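Local coordinates for protein telomerase reverse transcriptase (PDB 6ZD1) that probably lengthens chromosome ends by copying a template within its RNA component into telomeric DNA repeats, at residues L124-L130 against L160-N165; L500-I505 against M551-G555; F582-F586 against I627-F631. The contacts are given in a common frame with arbitrary orientation. Residue numbers count along the deposited sequence, not the author numbering.

Contact 1: residues L124-L130 against L160-N165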
ATOM      1  N   LEU A 124      17.259   3.182   3.669  1.00 76.40           N
ATOM      2  CA  LEU A 124      18.468   3.686   3.036  1.00 64.52           C
ATOM      3  C   LEU A 124      19.405   2.529   2.721  1.00 73.90           C
ATOM      4  O   LEU A 124      19.579   1.617   3.535  1.00 78.58           O
ATOM      5  CB  LEU A 124      19.170   4.698   3.942  1.00 68.09           C
ATOM      6  CG  LEU A 124      20.199   5.577   3.233  1.00 73.98           C
ATOM      7  CD1 LEU A 124      19.486   6.616   2.386  1.00 74.92           C
ATOM      8  CD2 LEU A 124      21.151   6.233   4.222  1.00 72.59           C
ATOM      9  N   HIS A 125      20.013   2.571   1.537  1.00 72.84           N
ATOM     10  CA  HIS A 125      20.923   1.522   1.088  1.00 77.16           C
ATOM     11  C   HIS A 125      22.312   2.122   0.935  1.00 81.26           C
ATOM     12  O   HIS A 125      22.594   2.803  -0.057  1.00 71.70           O
ATOM     13  CB  HIS A 125      20.436   0.901  -0.220  1.00 68.20           C
ATOM     14  CG  HIS A 125      19.091   0.253  -0.111  1.00 74.65           C
ATOM     15  ND1 HIS A 125      18.931  -1.072   0.236  1.00 77.28           N
ATOM     16  CD2 HIS A 125      17.844   0.747  -0.296  1.00 67.70           C
ATOM     17  CE1 HIS A 125      17.642  -1.365   0.261  1.00 71.44           C
ATOM     18  NE2 HIS A 125      16.962  -0.279  -0.057  1.00 59.91           N
ATOM     19  N   LEU A 126      23.192   1.829   1.894  1.00 90.17           N
ATOM     20  CA  LEU A 126      24.484   2.501   1.957  1.00 84.34           C
ATOM     21  C   LEU A 126      25.365   2.193   0.753  1.00 85.16           C
ATOM     22  O   LEU A 126      26.282   2.966   0.460  1.00 97.53           O
ATOM     23  CB  LEU A 126      25.203   2.123   3.255  1.00 86.48           C
ATOM     24  CG  LEU A 126      24.492   2.539   4.550  1.00 89.05           C
ATOM     25  CD1 LEU A 126      25.081   1.836   5.766  1.00 91.95           C
ATOM     26  CD2 LEU A 126      24.539   4.051   4.734  1.00 80.64           C
ATOM     27  N   ASP A 127      25.104   1.099   0.036  1.00 78.05           N
ATOM     28  CA  ASP A 127      25.922   0.783  -1.130  1.00 85.25           C
ATOM     29  C   ASP A 127      25.579   1.671  -2.319  1.00 89.26           C
ATOM     30  O   ASP A 127      26.435   1.905  -3.181  1.00 92.84           O
ATOM     31  CB  ASP A 127      25.756  -0.690  -1.511  1.00 94.11           C
ATOM     32  CG  ASP A 127      26.224  -1.637  -0.416  1.00 90.96           C
ATOM     33  OD1 ASP A 127      25.621  -1.630   0.678  1.00 89.56           O
ATOM     34  OD2 ASP A 127      27.186  -2.396  -0.656  1.00104.27           O
ATOM     35  N   ASP A 128      24.350   2.189  -2.368  1.00 95.48           N
ATOM     36  CA  ASP A 128      23.924   3.081  -3.440  1.00 86.89           C
ATOM     37  C   ASP A 128      24.261   4.538  -3.137  1.00 88.24           C
ATOM     38  O   ASP A 128      24.780   5.250  -4.002  1.00 86.02           O
ATOM     39  CB  ASP A 128      22.418   2.932  -3.689  1.00 73.04           C
ATOM     40  CG  ASP A 128      22.031   1.531  -4.146  1.00107.75           C
ATOM     41  OD1 ASP A 128      21.374   0.805  -3.366  1.00 98.46           O
ATOM     42  OD2 ASP A 128      22.382   1.157  -5.289  1.00 97.40           O
ATOM     43  N   VAL A 129      23.990   4.989  -1.909  1.00 79.73           N
ATOM     44  CA  VAL A 129      24.220   6.385  -1.546  1.00 80.29           C
ATOM     45  C   VAL A 129      25.701   6.728  -1.587  1.00 86.80           C
ATOM     46  O   VAL A 129      26.081   7.829  -2.010  1.00 86.38           O
ATOM     47  CB  VAL A 129      23.624   6.667  -0.153  1.00 79.43           C
ATOM     48  CG1 VAL A 129      23.949   8.080   0.312  1.00 74.42           C
ATOM     49  CG2 VAL A 129      22.124   6.433  -0.162  1.00 80.71           C
ATOM     50  N   LEU A 130      26.560   5.789  -1.194  1.00 83.57           N
ATOM     51  CA  LEU A 130      27.982   6.061  -1.045  1.00 88.23           C
ATOM     52  C   LEU A 130      28.659   5.956  -2.401  1.00 93.76           C
ATOM     53  O   LEU A 130      28.785   4.863  -2.963  1.00 96.93           O
ATOM     54  CB  LEU A 130      28.619   5.100  -0.045  1.00 87.71           C
ATOM     55  CG  LEU A 130      28.259   5.343   1.425  1.00 86.56           C
ATOM     56  CD1 LEU A 130      28.928   4.332   2.341  1.00 84.98           C
ATOM     57  CD2 LEU A 130      28.637   6.751   1.830  1.00 76.34           C
ATOM     58  N   LEU A 160      32.171   5.615   8.078  1.00 76.75           N
ATOM     59  CA  LEU A 160      31.544   6.522   7.120  1.00 75.22           C
ATOM     60  C   LEU A 160      30.108   6.097   6.830  1.00 79.69           C
ATOM     61  O   LEU A 160      29.220   6.944   6.669  1.00 67.48           O
ATOM     62  CB  LEU A 160      32.363   6.579   5.829  1.00 81.50           C
ATOM     63  CG  LEU A 160      31.784   7.393   4.669  1.00 78.65           C
ATOM     64  CD1 LEU A 160      31.720   8.871   5.018  1.00 72.42           C
ATOM     65  CD2 LEU A 160      32.596   7.169   3.401  1.00 71.05           C
ATOM     66  N   GLU A 161      29.865   4.785   6.771  1.00 75.89           N
ATOM     67  CA  GLU A 161      28.499   4.281   6.660  1.00 81.65           C
ATOM     68  C   GLU A 161      27.654   4.743   7.843  1.00 78.88           C
ATOM     69  O   GLU A 161      26.525   5.216   7.668  1.00 83.98           O
ATOM     70  CB  GLU A 161      28.508   2.751   6.569  1.00 84.31           C
ATOM     71  CG  GLU A 161      29.143   2.180   5.300  1.00 77.01           C
ATOM     72  CD  GLU A 161      29.286   0.659   5.340  1.00103.60           C
ATOM     73  OE1 GLU A 161      29.260   0.080   6.447  1.00103.11           O
ATOM     74  OE2 GLU A 161      29.425   0.039   4.263  1.00101.58           O
ATOM     75  N   GLY A 162      28.190   4.616   9.060  1.00 79.16           N
ATOM     76  CA  GLY A 162      27.468   5.081  10.232  1.00 83.92           C
ATOM     77  C   GLY A 162      27.268   6.584  10.258  1.00 75.43           C
ATOM     78  O   GLY A 162      26.258   7.069  10.777  1.00 75.86           O
ATOM     79  N   TYR A 163      28.211   7.339   9.690  1.00 72.58           N
ATOM     80  CA  TYR A 163      28.065   8.790   9.640  1.00 71.87           C
ATOM     81  C   TYR A 163      26.996   9.192   8.635  1.00 71.32           C
ATOM     82  O   TYR A 163      26.068   9.940   8.966  1.00 65.21           O
ATOM     83  CB  TYR A 163      29.398   9.447   9.289  1.00 75.37           C
ATOM     84  CG  TYR A 163      29.292  10.937   9.041  1.00 75.87           C
ATOM     85  CD1 TYR A 163      29.095  11.820  10.095  1.00 76.01           C
ATOM     86  CD2 TYR A 163      29.394  11.462   7.754  1.00 73.48           C
ATOM     87  CE1 TYR A 163      28.998  13.184   9.878  1.00 73.32           C
ATOM     88  CE2 TYR A 163      29.299  12.826   7.529  1.00 73.22           C
ATOM     89  CZ  TYR A 163      29.102  13.682   8.597  1.00 73.35           C
ATOM     90  OH  TYR A 163      29.005  15.042   8.394  1.00 71.48           O
ATOM     91  N   ILE A 164      27.111   8.702   7.398  1.00 63.01           N
ATOM     92  CA  ILE A 164      26.131   9.053   6.376  1.00 63.37           C
ATOM     93  C   ILE A 164      24.747   8.578   6.786  1.00 69.60           C
ATOM     94  O   ILE A 164      23.745   9.272   6.567  1.00 62.96           O
ATOM     95  CB  ILE A 164      26.548   8.475   5.011  1.00 66.70           C
ATOM     96  CG1 ILE A 164      27.878   9.083   4.565  1.00 73.10           C
ATOM     97  CG2 ILE A 164      25.469   8.734   3.974  1.00 71.29           C
ATOM     98  CD1 ILE A 164      27.872  10.599   4.517  1.00 63.82           C
ATOM     99  N   ASN A 165      24.669   7.401   7.410  1.00 67.31           N
ATOM    100  CA  ASN A 165      23.387   6.915   7.908  1.00 69.77           C
ATOM    101  C   ASN A 165      22.793   7.893   8.915  1.00 62.63           C
ATOM    102  O   ASN A 165      21.614   8.254   8.827  1.00 71.40           O
ATOM    103  CB  ASN A 165      23.561   5.525   8.524  1.00 64.25           C
ATOM    104  CG  ASN A 165      22.243   4.840   8.796  1.00 83.61           C
ATOM    105  OD1 ASN A 165      21.729   4.878   9.913  1.00 93.85           O
ATOM    106  ND2 ASN A 165      21.686   4.203   7.773  1.00 88.45           N
TER
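In the mostly helical RNA-binding domain of telomerase, the single helical turn 126-129 lies against the start of the long helix 158-179, and the joint is made by leucines pressed into the relief of that helix. Leu126 is the first bump. It stands over the shallow hollow between Glu161 and Asn165, one turn apart on the same face, where the backbones come closest (Leu126 CA to Glu161 CA, 6.4 Å). Leu126 CD1 rests 3.6 Å from Glu161 CB, and Leu126 CD2 lies 4.2 Å from Asn165 ND2. Glu161 offers its aliphatic stem, while Asn165 lays its amide end against the leucine methyls; both polar tips suit a partly exposed border.

Leu130, where the chain leaves helical angles, is the second bump. It enters a pocket walled by Leu160, Glu161 and Ile164, its CD1 3.7 Å from Glu161 CG. Branched Ile164, buried, is broad enough to serve two partners, for its CG2 also meets Val129 CG1 at 4.0 Å. Leu124, ahead of the turn, reaches Asn165 and the side chain of Phe168 further along the long helix. His125 and Asp128 are turned outward instead, His125 touching Val651 and Thr655 of helix 642-664. At the floor of the Leu130 pocket, Leu130 CD2 sits 3.7 Å from Ile164 CG1 and 4.3 Å from Leu160 CD2.

Contact 2: residues L500-I505 against M551-G555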
ATOM      1  N   LEU A 500     -15.304  -5.679  -9.634  1.00 76.73           N
ATOM      2  CA  LEU A 500     -13.951  -5.334  -9.126  1.00 69.40           C
ATOM      3  C   LEU A 500     -14.114  -4.295  -8.011  1.00 75.01           C
ATOM      4  O   LEU A 500     -14.270  -3.101  -8.339  1.00 73.82           O
ATOM      5  CB  LEU A 500     -13.110  -4.780 -10.280  1.00 68.44           C
ATOM      6  CG  LEU A 500     -11.605  -4.707 -10.020  1.00 67.45           C
ATOM      7  CD1 LEU A 500     -11.183  -5.747  -8.993  1.00 60.65           C
ATOM      8  CD2 LEU A 500     -10.823  -4.886 -11.312  1.00 84.71           C
ATOM      9  N   VAL A 501     -14.106  -4.752  -6.753  1.00 73.92           N
ATOM     10  CA  VAL A 501     -14.267  -3.872  -5.553  1.00 70.54           C
ATOM     11  C   VAL A 501     -15.595  -3.111  -5.656  1.00 74.15           C
ATOM     12  O   VAL A 501     -16.617  -3.642  -5.179  1.00 72.78           O
ATOM     13  CB  VAL A 501     -13.069  -2.920  -5.363  1.00 87.01           C
ATOM     14  CG1 VAL A 501     -13.157  -2.159  -4.050  1.00 70.88           C
ATOM     15  CG2 VAL A 501     -11.742  -3.655  -5.470  1.00 70.05           C
ATOM     16  N   ASP A 502     -15.573  -1.914  -6.253  1.00 73.42           N
ATOM     17  CA  ASP A 502     -16.768  -1.093  -6.395  1.00 78.72           C
ATOM     18  C   ASP A 502     -17.134  -0.809  -7.847  1.00 74.31           C
ATOM     19  O   ASP A 502     -18.170  -0.181  -8.097  1.00 67.08           O
ATOM     20  CB  ASP A 502     -16.629   0.228  -5.611  1.00 65.51           C
ATOM     21  CG  ASP A 502     -15.328   0.974  -5.896  1.00 74.00           C
ATOM     22  OD1 ASP A 502     -14.403   0.398  -6.500  1.00 84.28           O
ATOM     23  OD2 ASP A 502     -15.239   2.158  -5.498  1.00 75.56           O
ATOM     24  N   ASP A 503     -16.345  -1.283  -8.809  1.00 73.42           N
ATOM     25  CA  ASP A 503     -16.595  -1.042 -10.226  1.00 77.63           C
ATOM     26  C   ASP A 503     -17.214  -2.269 -10.892  1.00 73.05           C
ATOM     27  O   ASP A 503     -16.794  -3.406 -10.653  1.00 70.17           O
ATOM     28  CB  ASP A 503     -15.298  -0.659 -10.941  1.00 55.45           C
ATOM     29  CG  ASP A 503     -14.637   0.562 -10.333  1.00 54.04           C
ATOM     30  OD1 ASP A 503     -15.234   1.657 -10.380  1.00 81.03           O
ATOM     31  OD2 ASP A 503     -13.521   0.419  -9.792  1.00 72.22           O
ATOM     32  N   PHE A 504     -18.194  -2.027 -11.756  1.00 58.70           N
ATOM     33  CA  PHE A 504     -18.919  -3.084 -12.443  1.00 69.91           C
ATOM     34  C   PHE A 504     -18.805  -2.888 -13.946  1.00 71.82           C
ATOM     35  O   PHE A 504     -18.732  -1.756 -14.435  1.00 60.82           O
ATOM     36  CB  PHE A 504     -20.400  -3.103 -12.050  1.00 67.67           C
ATOM     37  CG  PHE A 504     -20.651  -3.445 -10.610  1.00 73.54           C
ATOM     38  CD1 PHE A 504     -21.136  -4.695 -10.258  1.00 68.42           C
ATOM     39  CD2 PHE A 504     -20.419  -2.513  -9.608  1.00 73.00           C
ATOM     40  CE1 PHE A 504     -21.378  -5.013  -8.932  1.00 72.98           C
ATOM     41  CE2 PHE A 504     -20.654  -2.826  -8.282  1.00 66.91           C
ATOM     42  CZ  PHE A 504     -21.136  -4.078  -7.943  1.00 58.47           C
ATOM     43  N   ILE A 505     -18.789  -4.004 -14.676  1.00 61.77           N
ATOM     44  CA  ILE A 505     -18.878  -3.983 -16.131  1.00 53.37           C
ATOM     45  C   ILE A 505     -19.774  -5.134 -16.556  1.00 62.35           C
ATOM     46  O   ILE A 505     -19.761  -6.208 -15.945  1.00 62.93           O
ATOM     47  CB  ILE A 505     -17.492  -4.069 -16.806  1.00 53.73           C
ATOM     48  CG1 ILE A 505     -17.618  -3.778 -18.304  1.00 59.28           C
ATOM     49  CG2 ILE A 505     -16.855  -5.434 -16.581  1.00 63.76           C
ATOM     50  CD1 ILE A 505     -16.302  -3.580 -19.002  1.00 60.02           C
HETATM   51  N   MSE A 551     -14.014   1.860 -24.322  1.00 68.73           N
HETATM   52  CA  MSE A 551     -14.400   2.154 -22.947  1.00 68.24           C
HETATM   53  C   MSE A 551     -13.243   1.847 -22.002  1.00 64.49           C
HETATM   54  O   MSE A 551     -12.530   0.861 -22.184  1.00 68.85           O
HETATM   55  CB  MSE A 551     -15.635   1.349 -22.538  1.00 83.58           C
HETATM   56  CG  MSE A 551     -16.010   1.508 -21.070  1.00 87.40           C
HETATM   57 SE   MSE A 551     -17.528   0.427 -20.498  1.00124.27          SE
HETATM   58  CE  MSE A 551     -18.923   1.279 -21.563  1.00 83.77           C
ATOM     59  N   THR A 552     -13.051   2.700 -20.999  1.00 78.59           N
ATOM     60  CA  THR A 552     -12.019   2.496 -19.991  1.00 79.53           C
ATOM     61  C   THR A 552     -12.658   1.895 -18.744  1.00 71.59           C
ATOM     62  O   THR A 552     -13.403   2.571 -18.026  1.00 73.65           O
ATOM     63  CB  THR A 552     -11.300   3.802 -19.661  1.00 93.05           C
ATOM     64  OG1 THR A 552     -10.623   4.279 -20.830  1.00 85.65           O
ATOM     65  CG2 THR A 552     -10.278   3.577 -18.558  1.00 98.86           C
ATOM     66  N   PHE A 553     -12.377   0.624 -18.501  1.00 75.47           N
ATOM     67  CA  PHE A 553     -12.679  -0.006 -17.229  1.00 70.98           C
ATOM     68  C   PHE A 553     -11.429   0.117 -16.359  1.00 89.95           C
ATOM     69  O   PHE A 553     -10.475   0.809 -16.723  1.00100.25           O
ATOM     70  CB  PHE A 553     -13.141  -1.443 -17.448  1.00 70.98           C
ATOM     71  CG  PHE A 553     -13.879  -2.025 -16.281  1.00 58.30           C
ATOM     72  CD1 PHE A 553     -14.844  -1.288 -15.619  1.00 60.70           C
ATOM     73  CD2 PHE A 553     -13.614  -3.313 -15.851  1.00 66.81           C
ATOM     74  CE1 PHE A 553     -15.525  -1.820 -14.543  1.00 64.04           C
ATOM     75  CE2 PHE A 553     -14.294  -3.852 -14.778  1.00 64.86           C
ATOM     76  CZ  PHE A 553     -15.254  -3.103 -14.123  1.00 68.98           C
ATOM     77  N   VAL A 554     -11.418  -0.532 -15.194  1.00 88.21           N
ATOM     78  CA  VAL A 554     -10.315  -0.340 -14.258  1.00 75.33           C
ATOM     79  C   VAL A 554      -9.004  -0.738 -14.925  1.00 84.92           C
ATOM     80  O   VAL A 554      -8.760  -1.920 -15.199  1.00 97.99           O
ATOM     81  CB  VAL A 554     -10.558  -1.153 -12.986  1.00 77.88           C
ATOM     82  CG1 VAL A 554     -11.508  -0.413 -12.070  1.00 85.29           C
ATOM     83  CG2 VAL A 554     -11.142  -2.518 -13.340  1.00 66.86           C
ATOM     84  N   GLY A 555      -8.131   0.244 -15.141  1.00 61.55           N
ATOM     85  CA  GLY A 555      -6.823  -0.000 -15.721  1.00 88.35           C
ATOM     86  C   GLY A 555      -6.806  -0.534 -17.143  1.00 90.73           C
ATOM     87  O   GLY A 555      -5.728  -0.738 -17.714  1.00 94.77           O
TER
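The tight hairpin of reverse-transcriptase motif C, here Leu500-Val501-Asp502-Asp503, provides one side of this contact; in relatives its aspartates belong to the magnesium-binding active site. A type II' turn shapes it, with Leu500 N 2.9 Å from Asp503 O and Asp503 N 2.8 Å from Leu500 O, and Val501 takes the positive phi at its tip. Phe553 is the chief partner from the other segment. Its flat ring slides beneath the hairpin so that Ile505 CB stands 3.7 Å from the ring centroid, almost on the normal, a CH-pi contact for which a beta-branched side chain is well shaped. Ile505 CG2 is 3.5 Å from Phe553 CE2, and Asp503 CB lies 3.8 Å from Phe553 CE1.

The segment 551-555 matches motif E, the primer grip of the palm, a hairpin that turns through Val554 and Gly555, the latter with positive phi. Strands 503-505 and 551-553 belong to different sheets: their axes pass 9.2 Å apart at 135°, a gap bridged by side chains rather than by backbone pairing. Lys337 of the palm strand 334-339 donates from NZ to Thr552 O. Val554, lying beside Leu500, meets Asp503, with Val554 CG1 3.2 Å from Asp503 OD2. Further along, Met551, present as selenomethionine, extends its flexible chain to bring SE 4.4 Å from Ile505 CD1.

Contact 3: residues F582-F586 against I627-F631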
ATOM      1  N   PHE A 582      25.838  -1.146 -15.592  1.00 76.04           N
ATOM      2  CA  PHE A 582      24.728  -1.814 -14.922  1.00 67.07           C
ATOM      3  C   PHE A 582      24.528  -1.289 -13.508  1.00 67.36           C
ATOM      4  O   PHE A 582      23.391  -1.248 -13.024  1.00 78.01           O
ATOM      5  CB  PHE A 582      24.947  -3.325 -14.897  1.00 57.15           C
ATOM      6  CG  PHE A 582      24.676  -3.998 -16.212  1.00 64.40           C
ATOM      7  CD1 PHE A 582      23.377  -4.263 -16.617  1.00 48.24           C
ATOM      8  CD2 PHE A 582      25.721  -4.371 -17.041  1.00 63.50           C
ATOM      9  CE1 PHE A 582      23.127  -4.883 -17.824  1.00 66.37           C
ATOM     10  CE2 PHE A 582      25.478  -4.993 -18.250  1.00 66.20           C
ATOM     11  CZ  PHE A 582      24.180  -5.249 -18.644  1.00 64.30           C
ATOM     12  N   LYS A 583      25.607  -0.894 -12.829  1.00 69.48           N
ATOM     13  CA  LYS A 583      25.458  -0.352 -11.484  1.00 69.66           C
ATOM     14  C   LYS A 583      24.561   0.878 -11.489  1.00 64.81           C
ATOM     15  O   LYS A 583      23.661   1.002 -10.650  1.00 59.16           O
ATOM     16  CB  LYS A 583      26.821  -0.012 -10.887  1.00 68.10           C
ATOM     17  CG  LYS A 583      26.777   0.222  -9.384  1.00 71.32           C
ATOM     18  CD  LYS A 583      28.094   0.750  -8.849  1.00 86.21           C
ATOM     19  CE  LYS A 583      28.345   2.178  -9.298  1.00 84.95           C
ATOM     20  NZ  LYS A 583      29.583   2.724  -8.679  1.00106.77           N
ATOM     21  N   ALA A 584      24.774   1.786 -12.445  1.00 68.83           N
ATOM     22  CA  ALA A 584      23.929   2.971 -12.538  1.00 60.59           C
ATOM     23  C   ALA A 584      22.502   2.614 -12.919  1.00 64.69           C
ATOM     24  O   ALA A 584      21.560   3.298 -12.502  1.00 73.30           O
ATOM     25  CB  ALA A 584      24.511   3.955 -13.553  1.00 67.18           C
ATOM     26  N   LEU A 585      22.319   1.533 -13.680  1.00 66.87           N
ATOM     27  CA  LEU A 585      20.976   1.110 -14.059  1.00 65.86           C
ATOM     28  C   LEU A 585      20.233   0.515 -12.871  1.00 64.00           C
ATOM     29  O   LEU A 585      19.032   0.755 -12.698  1.00 65.25           O
ATOM     30  CB  LEU A 585      21.045   0.095 -15.201  1.00 57.17           C
ATOM     31  CG  LEU A 585      19.693  -0.507 -15.593  1.00 51.85           C
ATOM     32  CD1 LEU A 585      18.900   0.477 -16.441  1.00 61.93           C
ATOM     33  CD2 LEU A 585      19.853  -1.838 -16.305  1.00 68.02           C
ATOM     34  N   PHE A 586      20.927  -0.274 -12.049  1.00 59.82           N
ATOM     35  CA  PHE A 586      20.256  -0.929 -10.933  1.00 63.78           C
ATOM     36  C   PHE A 586      19.910   0.060  -9.827  1.00 60.12           C
ATOM     37  O   PHE A 586      18.855  -0.066  -9.197  1.00 62.16           O
ATOM     38  CB  PHE A 586      21.134  -2.063 -10.398  1.00 66.55           C
ATOM     39  CG  PHE A 586      21.345  -3.186 -11.384  1.00 68.85           C
ATOM     40  CD1 PHE A 586      20.403  -3.453 -12.367  1.00 58.04           C
ATOM     41  CD2 PHE A 586      22.487  -3.977 -11.325  1.00 65.47           C
ATOM     42  CE1 PHE A 586      20.593  -4.484 -13.274  1.00 64.55           C
ATOM     43  CE2 PHE A 586      22.682  -5.011 -12.225  1.00 65.04           C
ATOM     44  CZ  PHE A 586      21.734  -5.264 -13.203  1.00 63.69           C
ATOM     45  N   ILE A 627      15.379  -3.444 -17.943  1.00 60.45           N
ATOM     46  CA  ILE A 627      16.611  -4.221 -18.068  1.00 59.56           C
ATOM     47  C   ILE A 627      16.707  -4.832 -19.461  1.00 70.61           C
ATOM     48  O   ILE A 627      17.752  -4.762 -20.121  1.00 68.60           O
ATOM     49  CB  ILE A 627      16.678  -5.301 -16.973  1.00 51.80           C
ATOM     50  CG1 ILE A 627      16.767  -4.664 -15.588  1.00 56.82           C
ATOM     51  CG2 ILE A 627      17.858  -6.230 -17.204  1.00 58.20           C
ATOM     52  CD1 ILE A 627      16.668  -5.670 -14.456  1.00 67.79           C
ATOM     53  N   GLN A 628      15.610  -5.429 -19.932  1.00 61.88           N
ATOM     54  CA  GLN A 628      15.620  -6.069 -21.244  1.00 70.19           C
ATOM     55  C   GLN A 628      15.846  -5.049 -22.352  1.00 68.35           C
ATOM     56  O   GLN A 628      16.561  -5.327 -23.322  1.00 70.09           O
ATOM     57  CB  GLN A 628      14.311  -6.827 -21.471  1.00 63.10           C
ATOM     58  CG  GLN A 628      14.226  -7.542 -22.815  1.00 71.94           C
ATOM     59  CD  GLN A 628      12.888  -8.232 -23.037  1.00 76.93           C
ATOM     60  OE1 GLN A 628      11.984  -8.150 -22.203  1.00 73.41           O
ATOM     61  NE2 GLN A 628      12.758  -8.918 -24.168  1.00 69.45           N
ATOM     62  N   THR A 629      15.253  -3.859 -22.223  1.00 64.32           N
ATOM     63  CA  THR A 629      15.331  -2.876 -23.301  1.00 69.43           C
ATOM     64  C   THR A 629      16.765  -2.406 -23.533  1.00 66.75           C
ATOM     65  O   THR A 629      17.196  -2.249 -24.682  1.00 69.66           O
ATOM     66  CB  THR A 629      14.423  -1.681 -22.996  1.00 75.55           C
ATOM     67  OG1 THR A 629      13.058  -2.114 -22.945  1.00 87.00           O
ATOM     68  CG2 THR A 629      14.564  -0.608 -24.066  1.00 72.10           C
ATOM     69  N   SER A 630      17.529  -2.207 -22.460  1.00 69.88           N
ATOM     70  CA  SER A 630      18.846  -1.591 -22.563  1.00 66.11           C
ATOM     71  C   SER A 630      19.988  -2.560 -22.289  1.00 66.90           C
ATOM     72  O   SER A 630      21.143  -2.126 -22.205  1.00 76.54           O
ATOM     73  CB  SER A 630      18.944  -0.398 -21.610  1.00 74.15           C
ATOM     74  OG  SER A 630      18.744  -0.809 -20.270  1.00 71.79           O
ATOM     75  N   PHE A 631      19.709  -3.859 -22.167  1.00 59.69           N
ATOM     76  CA  PHE A 631      20.767  -4.801 -21.816  1.00 58.60           C
ATOM     77  C   PHE A 631      21.855  -4.831 -22.883  1.00 63.14           C
ATOM     78  O   PHE A 631      23.047  -4.760 -22.569  1.00 72.60           O
ATOM     79  CB  PHE A 631      20.191  -6.200 -21.598  1.00 59.50           C
ATOM     80  CG  PHE A 631      21.209  -7.199 -21.131  1.00 73.24           C
ATOM     81  CD1 PHE A 631      21.505  -7.325 -19.783  1.00 62.04           C
ATOM     82  CD2 PHE A 631      21.884  -8.002 -22.041  1.00 58.74           C
ATOM     83  CE1 PHE A 631      22.449  -8.239 -19.347  1.00 47.78           C
ATOM     84  CE2 PHE A 631      22.829  -8.918 -21.612  1.00 60.15           C
ATOM     85  CZ  PHE A 631      23.110  -9.039 -20.261  1.00 52.83           C
TER
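Phe582 gives up more surface here than any other residue, followed by Ile627 and Leu585, and these three set the character of the packing: large, apolar and buried. Phe582 leaves its helix sideways, but the long reach of a phenyl group carries the ring to Phe631, where Phe582 CE1 comes within 3.5 Å of Phe631 CD1. The ring centroids are 5.3 Å apart and the planes lie at 51°, an oblique pairing in which the edge of Phe582 is met by Phe631 CD1. Phe640 packs edge-to-face on both rings, so the pair is part of a larger aromatic cluster. The backbone of Phe582 is held too, its N donating to Asp638 OD2.

Long side chains suit the spacing here, for the short segments of helices 582-596 and 609-637 run nearly antiparallel, at 157°, with their axes 11.9 Å apart. Both helices belong to the bundle that forms the thumb, the C-terminal extension of telomerase. One turn along, the CA-to-CB bond of Leu585 points toward the other helix, and Leu585 CD2 lies 4.2 Å from Ile627 CG1. Both methyls of Leu585 also lie near Ser630 OG, CD1 at 4.0 Å; that hydroxyl is hydrogen-bonded to Ala626 O in its own helix, which lets a small polar residue face a leucine in a buried place. Ile627, branched at CB, sends its extended CG1-CD1 arm on to Phe586, with Ile627 CD1 4.3 Å from Phe586 CE1. The ring of Phe586 is in turn stacked on Phe648 from helix 642-664, a third helix of the bundle.

Overall arrangement
From the N terminus, the chain closes three successive loops, none enclosing or crossing another. Contact 1 brings 124-130 back to 160-165 across 29 residues, inside the RNA-binding domain. Contact 2 then spans 45 residues of the palm, joining the motif C hairpin to the primer grip. Contact 3 spans 40 residues and unites two helices of the thumb. Contacts 1 and 2 lie on opposite sides of the chain's centre, their centres 44 Å apart. Contacts 1 and 3, distant in sequence, approach to about 5 Å between nearest atoms; a hydrogen bond between Asp128 and Ser587, the residue just after 582-586, joins the RNA-binding domain to the thumb, consistent with the ring-shaped telomerase fold.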